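Local coordinates for truncated hemoglobin from geobacillus stearothermophilus (Geobacillus stearothermophilus, PDB 2BKM), which binds haem and molecular oxygen as a bacterial truncated haemoglobin, and probably serves in oxygen storage or transport, at residues L61-E65 with H66-M70; Q50-T53 with Q54-G57; A73-R77 with F78-P82; V114-A117 with H118-N122. All coordinates share one frame; numbering follows the deposited sequence. Where two conformers were deposited one is given.

All four contacts touch the same haem and lie in series along the chain, so together they trace much of the pocket wall. Interaction 2, at the end of helix 42-55, is tied to interaction 1 through Gln50, whose OE1 lies 2.6 Å from His66 NE2; their centres are about 10 Å apart. Interaction 1 in turn meets interaction 3 where Pro69 O lies 2.7 Å from Arg74 NE, close to a haem propionate. Interaction 3 supplies the iron ligand and joins interaction 4, centre to centre about 9 Å away, with Ile80 O 2.8 Å from Asn122 N. The circuit closes between interactions 4 and 2, where Thr116 OG1 is 2.7 Å from Tyr55 OH.

Interaction 1. Residues L61-E65 with H66-M70; sequences LYTAE and HGHPM. With HEM (protoporphyrin IX containing Fe), chain D.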
# COMPACT_ATOMS: atom_id res chain seq x y z
N LEU A 61 -5.76 4.28 13.06
CA LEU A 61 -5.40 5.66 12.79
C LEU A 61 -6.13 6.26 11.61
O LEU A 61 -6.41 7.46 11.56
CB LEU A 61 -3.91 5.75 12.54
CG LEU A 61 -3.01 5.33 13.69
CD1 LEU A 61 -1.57 5.63 13.31
CD2 LEU A 61 -3.39 6.05 14.98
N TYR A 62 -6.36 5.44 10.61
CA TYR A 62 -6.96 5.93 9.41
C TYR A 62 -8.43 6.28 9.64
O TYR A 62 -8.87 7.37 9.30
CB TYR A 62 -6.80 4.90 8.27
CG TYR A 62 -7.45 5.38 6.98
CD1 TYR A 62 -6.71 6.08 6.02
CD2 TYR A 62 -8.83 5.20 6.77
CE1 TYR A 62 -7.32 6.54 4.85
CE2 TYR A 62 -9.44 5.67 5.59
CZ TYR A 62 -8.69 6.32 4.65
OH TYR A 62 -9.32 6.79 3.54
N THR A 63 -9.16 5.36 10.26
CA THR A 63 -10.59 5.60 10.51
C THR A 63 -10.75 6.86 11.35
O THR A 63 -11.63 7.69 11.07
CB THR A 63 -11.22 4.41 11.16
OG1 THR A 63 -11.30 3.36 10.18
CG2 THR A 63 -12.65 4.74 11.60
N ALA A 64 -9.89 7.02 12.33
CA ALA A 64 -9.98 8.15 13.27
C ALA A 64 -9.97 9.46 12.52
O ALA A 64 -10.68 10.39 12.86
CB ALA A 64 -8.86 8.10 14.29
N GLU A 65 -9.15 9.55 11.48
CA GLU A 65 -9.07 10.80 10.76
C GLU A 65 -9.93 10.88 9.52
O GLU A 65 -10.36 11.98 9.15
CB GLU A 65 -7.60 11.12 10.44
CG GLU A 65 -7.40 12.50 9.85
CD GLU A 65 -5.94 12.80 9.52
OE1 GLU A 65 -5.04 12.31 10.23
OE2 GLU A 65 -5.73 13.57 8.56
N HIS A 66 -10.15 9.76 8.83
CA HIS A 66 -10.79 9.82 7.53
C HIS A 66 -12.08 9.01 7.42
O HIS A 66 -12.71 9.05 6.37
CB HIS A 66 -9.81 9.32 6.45
CG HIS A 66 -8.46 9.93 6.57
ND1 HIS A 66 -8.18 11.22 6.17
CD2 HIS A 66 -7.30 9.46 7.10
CE1 HIS A 66 -6.92 11.50 6.42
NE2 HIS A 66 -6.37 10.45 7.00
N GLY A 67 -12.43 8.28 8.46
CA GLY A 67 -13.60 7.42 8.37
C GLY A 67 -13.25 6.06 7.81
O GLY A 67 -12.07 5.74 7.58
N HIS A 68 -14.25 5.23 7.62
CA HIS A 68 -13.99 3.86 7.15
C HIS A 68 -13.19 3.89 5.85
O HIS A 68 -13.38 4.76 5.00
CB HIS A 68 -15.29 3.09 6.98
CG HIS A 68 -15.92 2.69 8.29
ND1 HIS A 68 -15.23 2.69 9.49
CD2 HIS A 68 -17.17 2.24 8.58
CE1 HIS A 68 -16.04 2.29 10.46
NE2 HIS A 68 -17.22 2.01 9.93
N PRO A 69 -12.21 2.97 5.71
CA PRO A 69 -11.41 2.94 4.49
C PRO A 69 -12.23 2.84 3.20
O PRO A 69 -11.92 3.55 2.25
CB PRO A 69 -10.55 1.70 4.69
CG PRO A 69 -10.41 1.56 6.21
CD PRO A 69 -11.76 2.01 6.72
N MET A 70 -13.25 2.00 3.18
CA MET A 70 -14.05 1.75 1.96
C MET A 70 -13.14 1.88 0.73
O MET A 70 -13.42 2.64 -0.22
CB MET A 70 -15.26 2.68 1.87
CG MET A 70 -14.95 4.14 1.86
SD MET A 70 -16.49 5.09 1.72
CE MET A 70 -15.87 6.62 1.00
CHA HEM D . -5.60 6.45 -2.49
CHB HEM D . -4.05 4.47 -6.60
CHC HEM D . -4.01 0.16 -4.38
CHD HEM D . -4.53 2.35 -0.14
C1A HEM D . -5.14 6.25 -3.76
C2A HEM D . -5.04 7.32 -4.74
C3A HEM D . -4.61 6.77 -5.88
C4A HEM D . -4.44 5.35 -5.65
CMA HEM D . -4.33 7.51 -7.20
CAA HEM D . -5.34 8.80 -4.48
CBA HEM D . -4.25 9.38 -3.59
CGA HEM D . -4.62 10.72 -2.98
O1A HEM D . -5.69 11.33 -3.33
O2A HEM D . -3.86 11.19 -2.10
C1B HEM D . -3.96 3.13 -6.35
C2B HEM D . -3.67 2.12 -7.35
C3B HEM D . -3.69 0.94 -6.74
C4B HEM D . -3.97 1.12 -5.33
CMB HEM D . -3.36 2.37 -8.84
CAB HEM D . -3.43 -0.40 -7.41
CBB HEM D . -4.02 -1.53 -7.01
C1C HEM D . -4.05 0.38 -3.02
C2C HEM D . -3.79 -0.60 -2.00
C3C HEM D . -3.96 0.05 -0.84
C4C HEM D . -4.30 1.42 -1.11
CMC HEM D . -3.41 -2.10 -2.21
CAC HEM D . -3.77 -0.46 0.60
CBC HEM D . -3.55 -1.72 0.94
C1D HEM D . -4.90 3.63 -0.40
C2D HEM D . -5.31 4.56 0.63
C3D HEM D . -5.65 5.81 -0.10
C4D HEM D . -5.46 5.52 -1.50
CMD HEM D . -5.33 4.32 2.14
CAD HEM D . -6.13 7.11 0.51
CBD HEM D . -7.66 7.18 0.42
CGD HEM D . -8.06 8.55 0.91
O1D HEM D . -7.97 9.55 0.13
O2D HEM D . -8.39 8.63 2.12
NA HEM D . -4.77 5.07 -4.36
NB HEM D . -4.14 2.47 -5.15
NC HEM D . -4.33 1.60 -2.45
ND HEM D . -5.00 4.24 -1.64
FE HEM D . -4.58 3.34 -3.40
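The ring of Tyr62 has one face covered by His66: CB of His66 lies 3.9 Å from the Tyr62 ring centroid, and His66 CD2 reaches Tyr62 CD1 at 3.6 Å, out toward the rim. The two ring planes are inclined by 40°, an oblique pair. At the edge of the tyrosine are the carbonyl of His68 and propionate oxygen O2D of the haem, while Gly67 O comes obliquely to Tyr62 CE2 at 3.3 Å. The imidazole of His66 is covered on one face in its turn, by Glu65 CG, 3.8 Å from its centroid. Extended from a first torsion of -172°, the glutamate runs alongside the imidazole in the same direction.

The backbone closes the last turn of helix 61-66 with His66 N donating to Tyr62 O and Gly67 N donating to Thr63 O, both at 2.8 Å. Gly67 then leaves the helix with phi 88°, where a side chain would collide with the preceding carbonyl oxygen. Pro69 CG passes Tyr62 CD2 at 4.0 Å and helps to hold the ring.

Gln50 bonds both Glu65 OE1 and His66 NE2, so the polar ends of this pair are matched. The Tyr62 hydroxyl donates to haem O2D at 2.5 Å, a short bond to a carboxylate that probably polarises the phenol and anchors this propionate.

Interaction 2. Residues Q50-T53 with Q54-G57; sequences QFLT and QYLG. With HEM (protoporphyrin IX containing Fe), chain D.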
# COMPACT_ATOMS: atom_id res chain seq x y z
N GLN A 50 -1.25 5.89 7.95
CA GLN A 50 -2.37 5.62 8.85
C GLN A 50 -3.11 4.35 8.47
O GLN A 50 -3.41 3.50 9.31
CB GLN A 50 -3.36 6.79 8.83
CG GLN A 50 -2.76 8.05 9.39
CD GLN A 50 -3.70 9.20 9.24
OE1 GLN A 50 -4.30 9.39 8.19
NE2 GLN A 50 -3.86 9.95 10.30
N PHE A 51 -3.36 4.18 7.17
CA PHE A 51 -4.10 3.03 6.73
C PHE A 51 -3.36 1.72 6.99
O PHE A 51 -3.94 0.79 7.50
CB PHE A 51 -4.44 3.12 5.24
CG PHE A 51 -5.17 1.93 4.78
CD1 PHE A 51 -6.50 1.77 5.14
CD2 PHE A 51 -4.51 0.88 4.10
CE1 PHE A 51 -7.19 0.57 4.79
CE2 PHE A 51 -5.17 -0.28 3.75
CZ PHE A 51 -6.51 -0.47 4.09
N LEU A 52 -2.08 1.68 6.62
CA LEU A 52 -1.36 0.43 6.74
C LEU A 52 -1.20 0.06 8.22
O LEU A 52 -1.28 -1.10 8.58
CB LEU A 52 0.01 0.55 6.08
CG LEU A 52 -0.04 0.60 4.54
CD1 LEU A 52 1.35 0.81 4.05
CD2 LEU A 52 -0.67 -0.67 3.99
N THR A 53 -1.08 1.08 9.08
CA THR A 53 -1.03 0.82 10.52
C THR A 53 -2.28 0.06 10.95
O THR A 53 -2.20 -0.98 11.59
CB THR A 53 -0.90 2.17 11.26
OG1 THR A 53 0.38 2.74 10.93
CG2 THR A 53 -1.03 1.94 12.77
N GLN A 54 -3.43 0.58 10.57
CA GLN A 54 -4.68 -0.04 10.92
C GLN A 54 -4.86 -1.39 10.24
O GLN A 54 -5.29 -2.33 10.85
CB GLN A 54 -5.76 0.98 10.56
CG GLN A 54 -7.18 0.57 10.63
CD GLN A 54 -8.06 1.76 10.32
OE1 GLN A 54 -7.74 2.89 10.69
NE2 GLN A 54 -9.17 1.51 9.65
N TYR A 55 -4.51 -1.44 8.97
CA TYR A 55 -4.65 -2.64 8.18
C TYR A 55 -3.87 -3.78 8.77
O TYR A 55 -4.30 -4.93 8.67
CB TYR A 55 -4.05 -2.30 6.85
CG TYR A 55 -4.06 -3.31 5.73
CD1 TYR A 55 -2.89 -3.98 5.38
CD2 TYR A 55 -5.20 -3.51 4.99
CE1 TYR A 55 -2.84 -4.78 4.29
CE2 TYR A 55 -5.16 -4.33 3.86
CZ TYR A 55 -3.97 -4.96 3.53
OH TYR A 55 -3.94 -5.76 2.43
N LEU A 56 -2.73 -3.46 9.38
CA LEU A 56 -1.86 -4.50 9.93
C LEU A 56 -2.24 -4.90 11.34
O LEU A 56 -1.55 -5.73 11.94
CB LEU A 56 -0.43 -4.01 9.90
CG LEU A 56 0.32 -3.93 8.55
CD1 LEU A 56 1.41 -2.94 8.68
CD2 LEU A 56 0.94 -5.25 8.30
N GLY A 57 -3.25 -4.24 11.90
CA GLY A 57 -3.69 -4.59 13.26
C GLY A 57 -3.15 -3.61 14.30
O GLY A 57 -3.28 -3.84 15.51
CHA HEM D . -5.60 6.45 -2.49
CHB HEM D . -4.05 4.47 -6.60
CHC HEM D . -4.01 0.16 -4.38
CHD HEM D . -4.53 2.35 -0.14
C1A HEM D . -5.14 6.25 -3.76
C2A HEM D . -5.04 7.32 -4.74
C3A HEM D . -4.61 6.77 -5.88
C4A HEM D . -4.44 5.35 -5.65
CMA HEM D . -4.33 7.51 -7.20
CAA HEM D . -5.34 8.80 -4.48
CBA HEM D . -4.25 9.38 -3.59
CGA HEM D . -4.62 10.72 -2.98
O1A HEM D . -5.69 11.33 -3.33
O2A HEM D . -3.86 11.19 -2.10
C1B HEM D . -3.96 3.13 -6.35
C2B HEM D . -3.67 2.12 -7.35
C3B HEM D . -3.69 0.94 -6.74
C4B HEM D . -3.97 1.12 -5.33
CMB HEM D . -3.36 2.37 -8.84
CAB HEM D . -3.43 -0.40 -7.41
CBB HEM D . -4.02 -1.53 -7.01
C1C HEM D . -4.05 0.38 -3.02
C2C HEM D . -3.79 -0.60 -2.00
C3C HEM D . -3.96 0.05 -0.84
C4C HEM D . -4.30 1.42 -1.11
CMC HEM D . -3.41 -2.10 -2.21
CAC HEM D . -3.77 -0.46 0.60
CBC HEM D . -3.55 -1.72 0.94
C1D HEM D . -4.90 3.63 -0.40
C2D HEM D . -5.31 4.56 0.63
C3D HEM D . -5.65 5.81 -0.10
C4D HEM D . -5.46 5.52 -1.50
CMD HEM D . -5.33 4.32 2.14
CAD HEM D . -6.13 7.11 0.51
CBD HEM D . -7.66 7.18 0.42
CGD HEM D . -8.06 8.55 0.91
O1D HEM D . -7.97 9.55 0.13
O2D HEM D . -8.39 8.63 2.12
NA HEM D . -4.77 5.07 -4.36
NB HEM D . -4.14 2.47 -5.15
NC HEM D . -4.33 1.60 -2.45
ND HEM D . -5.00 4.24 -1.64
FE HEM D . -4.58 3.34 -3.40
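Phe51 and Tyr55 both turn CG away from their backbone N, with chi1 at 179° and -178°, and because they stand one helical turn apart this brings their rings together. The pair meets obliquely, planes at 42°, with Phe51 CZ 3.4 Å from Tyr55 CD2. CB of Tyr55 also lies over the face of the Phe51 ring, 4.3 Å from its centroid, so the phenylalanine packs against the stem of the tyrosine as well as its ring.

Beneath the rings, Tyr55 N donates to Phe51 O at 2.7 Å and Leu56 N to Leu52 O at 2.9 Å. Phenylalanine suits its place because it is apolar from stem to ring: its CB meets haem CMD at 3.4 Å, and its CE2 comes obliquely to haem CAC at 3.5 Å. The vinyl carbon CBC of the haem lies over one face of Tyr55. A tyrosine can cover that vinyl and still use its hydroxyl, which bonds to Thr116 OG1, while Arg112 makes a cation-pi contact with the ring. Leu52 CD2 also brushes Tyr55 CD1 at 4.2 Å, and the leucine packs on Val16 and Val20 of helix 12-29.

The helix finishes at Gly57, whose positive phi and bonds back into the last turn make a Schellman motif. Placed here, it ends a pocket-lining helix that is consistent with helix E of the two-over-two truncated globin fold.

Interaction 3. Residues A73-R77 with F78-P82; sequences ARHLR and FEITP. With HEM (protoporphyrin IX containing Fe), chain D.
Metal coordination and apolar contact meet at His75, whose NE2 binds the haem iron at 2.0 Å while its CD2 lies 3.4 Å from Ile80 CD1. The isoleucine methyl comes at the edge of the imidazole, near its plane, and on its other branch Ile80 CG2 reaches haem CAB at 3.8 Å. A branched aliphatic residue thus fills the angle between imidazole and porphyrin. His75 ND1 bonds to Leu71 O, a second-shell acceptor that helps fix the rotation of the ring.

The backbone bond is Phe78 N to His75 O at 3.0 Å; it closes a type I beta turn, with the donor well above the carbonyl plane. The histidine is the proximal ligand of the globin fold, and the turn leads the chain straight from it to another haem contact.

CH-pi and apolar packing centre on Phe78. With chi1 at -47° the ring lies between two partners: Arg77 CB stands 4.0 Å from the centroid over one face, and haem methyl CMA covers the opposite one. Phe78 CZ also reaches haem CAA at 3.4 Å. Were the ring cut back to an alanine, a gap would probably open beside the haem carbons CMA and CAA, and Arg77 CB would lose its aromatic partner.

Among polar groups, Arg74 lays one guanidinium face over haem O2D, with NH1 3.7 Å from that oxygen, while NE bonds to Pro69 O.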
# COMPACT_ATOMS: atom_id res chain seq x y z
N ALA A 73 -14.28 1.53 -2.94
CA ALA A 73 -15.09 2.67 -3.35
C ALA A 73 -14.25 3.89 -3.62
O ALA A 73 -14.49 4.61 -4.58
CB ALA A 73 -16.14 2.97 -2.31
N ARG A 74 -13.27 4.16 -2.76
CA ARG A 74 -12.44 5.32 -2.94
C ARG A 74 -11.62 5.21 -4.21
O ARG A 74 -11.22 6.23 -4.77
CB ARG A 74 -11.51 5.48 -1.74
CG ARG A 74 -12.25 5.76 -0.44
CD ARG A 74 -11.25 6.16 0.65
NE ARG A 74 -11.87 6.24 1.98
CZ ARG A 74 -12.26 7.38 2.57
NH1 ARG A 74 -12.09 8.55 1.95
NH2 ARG A 74 -12.78 7.33 3.79
N HIS A 75 -11.32 3.98 -4.61
CA HIS A 75 -10.50 3.76 -5.78
C HIS A 75 -11.28 3.74 -7.07
O HIS A 75 -10.66 3.75 -8.13
CB HIS A 75 -9.66 2.50 -5.62
CG HIS A 75 -8.48 2.69 -4.70
ND1 HIS A 75 -8.61 2.67 -3.33
CD2 HIS A 75 -7.17 2.88 -4.96
CE1 HIS A 75 -7.42 2.84 -2.78
NE2 HIS A 75 -6.54 3.00 -3.73
N LEU A 76 -12.61 3.74 -6.97
CA LEU A 76 -13.43 3.84 -8.18
C LEU A 76 -13.23 5.17 -8.90
O LEU A 76 -13.57 5.29 -10.07
CB LEU A 76 -14.91 3.67 -7.84
CG LEU A 76 -15.23 2.26 -7.37
CD1 LEU A 76 -16.69 2.21 -6.78
CD2 LEU A 76 -14.99 1.19 -8.38
N ARG A 77 -12.66 6.14 -8.19
CA ARG A 77 -12.33 7.43 -8.74
C ARG A 77 -11.19 7.37 -9.78
O ARG A 77 -10.87 8.36 -10.45
CB ARG A 77 -11.84 8.30 -7.59
CG ARG A 77 -11.84 9.76 -7.94
CD ARG A 77 -11.69 10.59 -6.66
NE ARG A 77 -12.68 10.22 -5.65
CZ ARG A 77 -12.81 10.80 -4.46
NH1 ARG A 77 -12.00 11.79 -4.11
NH2 ARG A 77 -13.75 10.37 -3.62
N PHE A 78 -10.53 6.21 -9.89
CA PHE A 78 -9.37 6.08 -10.76
C PHE A 78 -9.52 4.82 -11.60
O PHE A 78 -10.20 3.86 -11.22
CB PHE A 78 -8.06 5.93 -9.95
CG PHE A 78 -7.94 6.92 -8.86
CD1 PHE A 78 -8.17 6.55 -7.53
CD2 PHE A 78 -7.65 8.25 -9.16
CE1 PHE A 78 -8.08 7.50 -6.52
CE2 PHE A 78 -7.56 9.20 -8.15
CZ PHE A 78 -7.77 8.81 -6.85
N GLU A 79 -8.86 4.82 -12.74
CA GLU A 79 -8.82 3.62 -13.56
C GLU A 79 -7.70 2.72 -13.05
O GLU A 79 -6.50 3.03 -13.23
CB GLU A 79 -8.53 3.99 -15.01
CG GLU A 79 -8.37 2.78 -15.91
CD GLU A 79 -8.20 3.15 -17.36
OE1 GLU A 79 -9.23 3.30 -18.04
OE2 GLU A 79 -7.03 3.26 -17.78
N ILE A 80 -8.08 1.65 -12.39
CA ILE A 80 -7.12 0.68 -11.85
C ILE A 80 -7.24 -0.58 -12.68
O ILE A 80 -8.10 -1.42 -12.50
CB ILE A 80 -7.38 0.42 -10.40
CG1 ILE A 80 -7.36 1.76 -9.63
CG2 ILE A 80 -6.29 -0.54 -9.84
CD1 ILE A 80 -7.46 1.62 -8.15
N THR A 81 -6.35 -0.68 -13.64
CA THR A 81 -6.24 -1.87 -14.46
C THR A 81 -5.33 -2.89 -13.75
O THR A 81 -4.63 -2.52 -12.82
CB THR A 81 -5.55 -1.51 -15.74
OG1 THR A 81 -4.32 -0.87 -15.40
CG2 THR A 81 -6.46 -0.53 -16.60
N PRO A 82 -5.38 -4.15 -14.18
CA PRO A 82 -4.40 -5.10 -13.65
C PRO A 82 -2.96 -4.59 -13.82
O PRO A 82 -2.16 -4.72 -12.88
CB PRO A 82 -4.66 -6.34 -14.47
CG PRO A 82 -6.17 -6.22 -14.74
CD PRO A 82 -6.34 -4.80 -15.07
CHA HEM D . -5.60 6.45 -2.49
CHB HEM D . -4.05 4.47 -6.60
CHC HEM D . -4.01 0.16 -4.38
CHD HEM D . -4.53 2.35 -0.14
C1A HEM D . -5.14 6.25 -3.76
C2A HEM D . -5.04 7.32 -4.74
C3A HEM D . -4.61 6.77 -5.88
C4A HEM D . -4.44 5.35 -5.65
CMA HEM D . -4.33 7.51 -7.20
CAA HEM D . -5.34 8.80 -4.48
CBA HEM D . -4.25 9.38 -3.59
CGA HEM D . -4.62 10.72 -2.98
O1A HEM D . -5.69 11.33 -3.33
O2A HEM D . -3.86 11.19 -2.10
C1B HEM D . -3.96 3.13 -6.35
C2B HEM D . -3.67 2.12 -7.35
C3B HEM D . -3.69 0.94 -6.74
C4B HEM D . -3.97 1.12 -5.33
CMB HEM D . -3.36 2.37 -8.84
CAB HEM D . -3.43 -0.40 -7.41
CBB HEM D . -4.02 -1.53 -7.01
C1C HEM D . -4.05 0.38 -3.02
C2C HEM D . -3.79 -0.60 -2.00
C3C HEM D . -3.96 0.05 -0.84
C4C HEM D . -4.30 1.42 -1.11
CMC HEM D . -3.41 -2.10 -2.21
CAC HEM D . -3.77 -0.46 0.60
CBC HEM D . -3.55 -1.72 0.94
C1D HEM D . -4.90 3.63 -0.40
C2D HEM D . -5.31 4.56 0.63
C3D HEM D . -5.65 5.81 -0.10
C4D HEM D . -5.46 5.52 -1.50
CMD HEM D . -5.33 4.32 2.14
CAD HEM D . -6.13 7.11 0.51
CBD HEM D . -7.66 7.18 0.42
CGD HEM D . -8.06 8.55 0.91
O1D HEM D . -7.97 9.55 0.13
O2D HEM D . -8.39 8.63 2.12
NA HEM D . -4.77 5.07 -4.36
NB HEM D . -4.14 2.47 -5.15
NC HEM D . -4.33 1.60 -2.45
ND HEM D . -5.00 4.24 -1.64
FE HEM D . -4.58 3.34 -3.40

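Interaction 4. Residues V114-A117 with H118-N122; sequences VLTA and HHMVN. With HEM (protoporphyrin IX containing Fe), chain D.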
# COMPACT_ATOMS: atom_id res chain seq x y z
N VAL A 114 -1.52 -8.00 -2.02
CA VAL A 114 -1.87 -8.57 -3.34
C VAL A 114 -3.36 -8.73 -3.40
O VAL A 114 -3.97 -8.37 -4.41
CB VAL A 114 -1.17 -9.94 -3.54
CG1 VAL A 114 -1.69 -10.62 -4.75
CG2 VAL A 114 0.36 -9.74 -3.59
N LEU A 115 -3.97 -9.23 -2.33
CA LEU A 115 -5.43 -9.40 -2.34
C LEU A 115 -6.14 -8.06 -2.39
O LEU A 115 -7.10 -7.87 -3.15
CB LEU A 115 -5.88 -10.24 -1.15
CG LEU A 115 -5.36 -11.68 -1.11
CD1 LEU A 115 -6.27 -12.51 -2.07
CD2 LEU A 115 -3.96 -11.90 -1.50
N THR A 116 -5.70 -7.10 -1.59
CA THR A 116 -6.35 -5.77 -1.58
C THR A 116 -6.20 -5.14 -2.95
O THR A 116 -7.15 -4.60 -3.50
CB THR A 116 -5.77 -4.92 -0.47
OG1 THR A 116 -5.99 -5.64 0.75
CG2 THR A 116 -6.51 -3.56 -0.43
N ALA A 117 -5.00 -5.23 -3.53
CA ALA A 117 -4.77 -4.62 -4.84
C ALA A 117 -5.71 -5.27 -5.86
O ALA A 117 -6.28 -4.57 -6.73
CB ALA A 117 -3.30 -4.77 -5.25
N HIS A 118 -5.88 -6.57 -5.77
CA HIS A 118 -6.75 -7.27 -6.71
C HIS A 118 -8.16 -6.71 -6.52
O HIS A 118 -8.87 -6.51 -7.49
CB HIS A 118 -6.75 -8.77 -6.42
CG HIS A 118 -7.82 -9.51 -7.16
ND1 HIS A 118 -8.94 -10.02 -6.54
CD2 HIS A 118 -7.92 -9.82 -8.47
CE1 HIS A 118 -9.70 -10.62 -7.44
NE2 HIS A 118 -9.11 -10.50 -8.62
N HIS A 119 -8.58 -6.51 -5.27
CA HIS A 119 -9.92 -5.97 -5.01
C HIS A 119 -10.05 -4.55 -5.56
O HIS A 119 -11.19 -4.10 -5.83
CB HIS A 119 -10.20 -5.91 -3.50
CG HIS A 119 -10.36 -7.24 -2.83
ND1 HIS A 119 -10.10 -7.40 -1.48
CD2 HIS A 119 -10.77 -8.44 -3.29
CE1 HIS A 119 -10.33 -8.66 -1.15
NE2 HIS A 119 -10.74 -9.31 -2.23
N MET A 120 -8.95 -3.82 -5.68
CA MET A 120 -9.04 -2.43 -6.15
C MET A 120 -9.22 -2.40 -7.66
O MET A 120 -9.75 -1.42 -8.19
CB MET A 120 -7.79 -1.61 -5.78
CG MET A 120 -7.51 -1.45 -4.29
SD MET A 120 -8.91 -0.77 -3.42
CE MET A 120 -9.61 -2.23 -2.74
N VAL A 121 -8.73 -3.41 -8.36
CA VAL A 121 -8.78 -3.41 -9.83
C VAL A 121 -10.21 -3.20 -10.28
O VAL A 121 -11.11 -3.83 -9.77
CB VAL A 121 -8.23 -4.74 -10.38
CG1 VAL A 121 -8.54 -4.94 -11.88
CG2 VAL A 121 -6.75 -4.75 -10.16
N ASN A 122 -10.41 -2.32 -11.26
CA ASN A 122 -11.78 -1.93 -11.59
C ASN A 122 -11.96 -1.69 -13.06
O ASN A 122 -13.03 -1.25 -13.45
CB ASN A 122 -12.18 -0.72 -10.75
CG ASN A 122 -11.29 0.50 -11.01
OD1 ASN A 122 -10.74 0.64 -12.11
ND2 ASN A 122 -11.15 1.40 -10.05
CHA HEM D . -5.60 6.45 -2.49
CHB HEM D . -4.05 4.47 -6.60
CHC HEM D . -4.01 0.16 -4.38
CHD HEM D . -4.53 2.35 -0.14
C1A HEM D . -5.14 6.25 -3.76
C2A HEM D . -5.04 7.32 -4.74
C3A HEM D . -4.61 6.77 -5.88
C4A HEM D . -4.44 5.35 -5.65
CMA HEM D . -4.33 7.51 -7.20
CAA HEM D . -5.34 8.80 -4.48
CBA HEM D . -4.25 9.38 -3.59
CGA HEM D . -4.62 10.72 -2.98
O1A HEM D . -5.69 11.33 -3.33
O2A HEM D . -3.86 11.19 -2.10
C1B HEM D . -3.96 3.13 -6.35
C2B HEM D . -3.67 2.12 -7.35
C3B HEM D . -3.69 0.94 -6.74
C4B HEM D . -3.97 1.12 -5.33
CMB HEM D . -3.36 2.37 -8.84
CAB HEM D . -3.43 -0.40 -7.41
CBB HEM D . -4.02 -1.53 -7.01
C1C HEM D . -4.05 0.38 -3.02
C2C HEM D . -3.79 -0.60 -2.00
C3C HEM D . -3.96 0.05 -0.84
C4C HEM D . -4.30 1.42 -1.11
CMC HEM D . -3.41 -2.10 -2.21
CAC HEM D . -3.77 -0.46 0.60
CBC HEM D . -3.55 -1.72 0.94
C1D HEM D . -4.90 3.63 -0.40
C2D HEM D . -5.31 4.56 0.63
C3D HEM D . -5.65 5.81 -0.10
C4D HEM D . -5.46 5.52 -1.50
CMD HEM D . -5.33 4.32 2.14
CAD HEM D . -6.13 7.11 0.51
CBD HEM D . -7.66 7.18 0.42
CGD HEM D . -8.06 8.55 0.91
O1D HEM D . -7.97 9.55 0.13
O2D HEM D . -8.39 8.63 2.12
NA HEM D . -4.77 5.07 -4.36
NB HEM D . -4.14 2.47 -5.15
NC HEM D . -4.33 1.60 -2.45
ND HEM D . -5.00 4.24 -1.64
FE HEM D . -4.58 3.34 -3.40
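Met120 folds back over Thr116, one helical turn earlier, so that its methyl CE lies 3.5 Å from Thr116 O and 4.1 Å from Thr116 CG2. Bends at chi2 (-55°) and chi3 (100°) curl the chain in this way, with Met120 CG 3.9 Å from haem CHC. Flexible and unbranched, a methionine can follow the porphyrin margin and still fit against the helix. A serine in its place, lacking the thioether and its methyl, would probably leave a gap between Thr116 and the haem edge.

Thr116 turns its methyl and its hydroxyl to different tasks: CG2 meets haem CBC at 3.7 Å, whereas OG1 bonds to Tyr55 OH and to Arg112 O. Ala117 has little more than backbone to present, which suits a place where the helix runs close to the haem, its N 3.8 Å from CMC and its CB equally near CBB.

Away from the haem, the His119 imidazole lies with one face toward Leu115 O, which is 3.3 Å above the ring plane and offset toward the rim. That same oxygen accepts a bond from the backbone N-H of His119, N to O 2.9 Å. Met120 N is held by Thr116 O in the carbonyl plane, and Val121 N by Ala117 O, before Val121 leaves the helix.

These last two turns of helix 104-120 are flanked by helix 71-75, where Met120 touches Leu71, Arg72 and His75, and by helix 82-98, where Ala117 packs on Leu89 and Val121 on Pro82 and Ala85; beyond them, Asn122 pairs with Ile80 in the loop between those two helices.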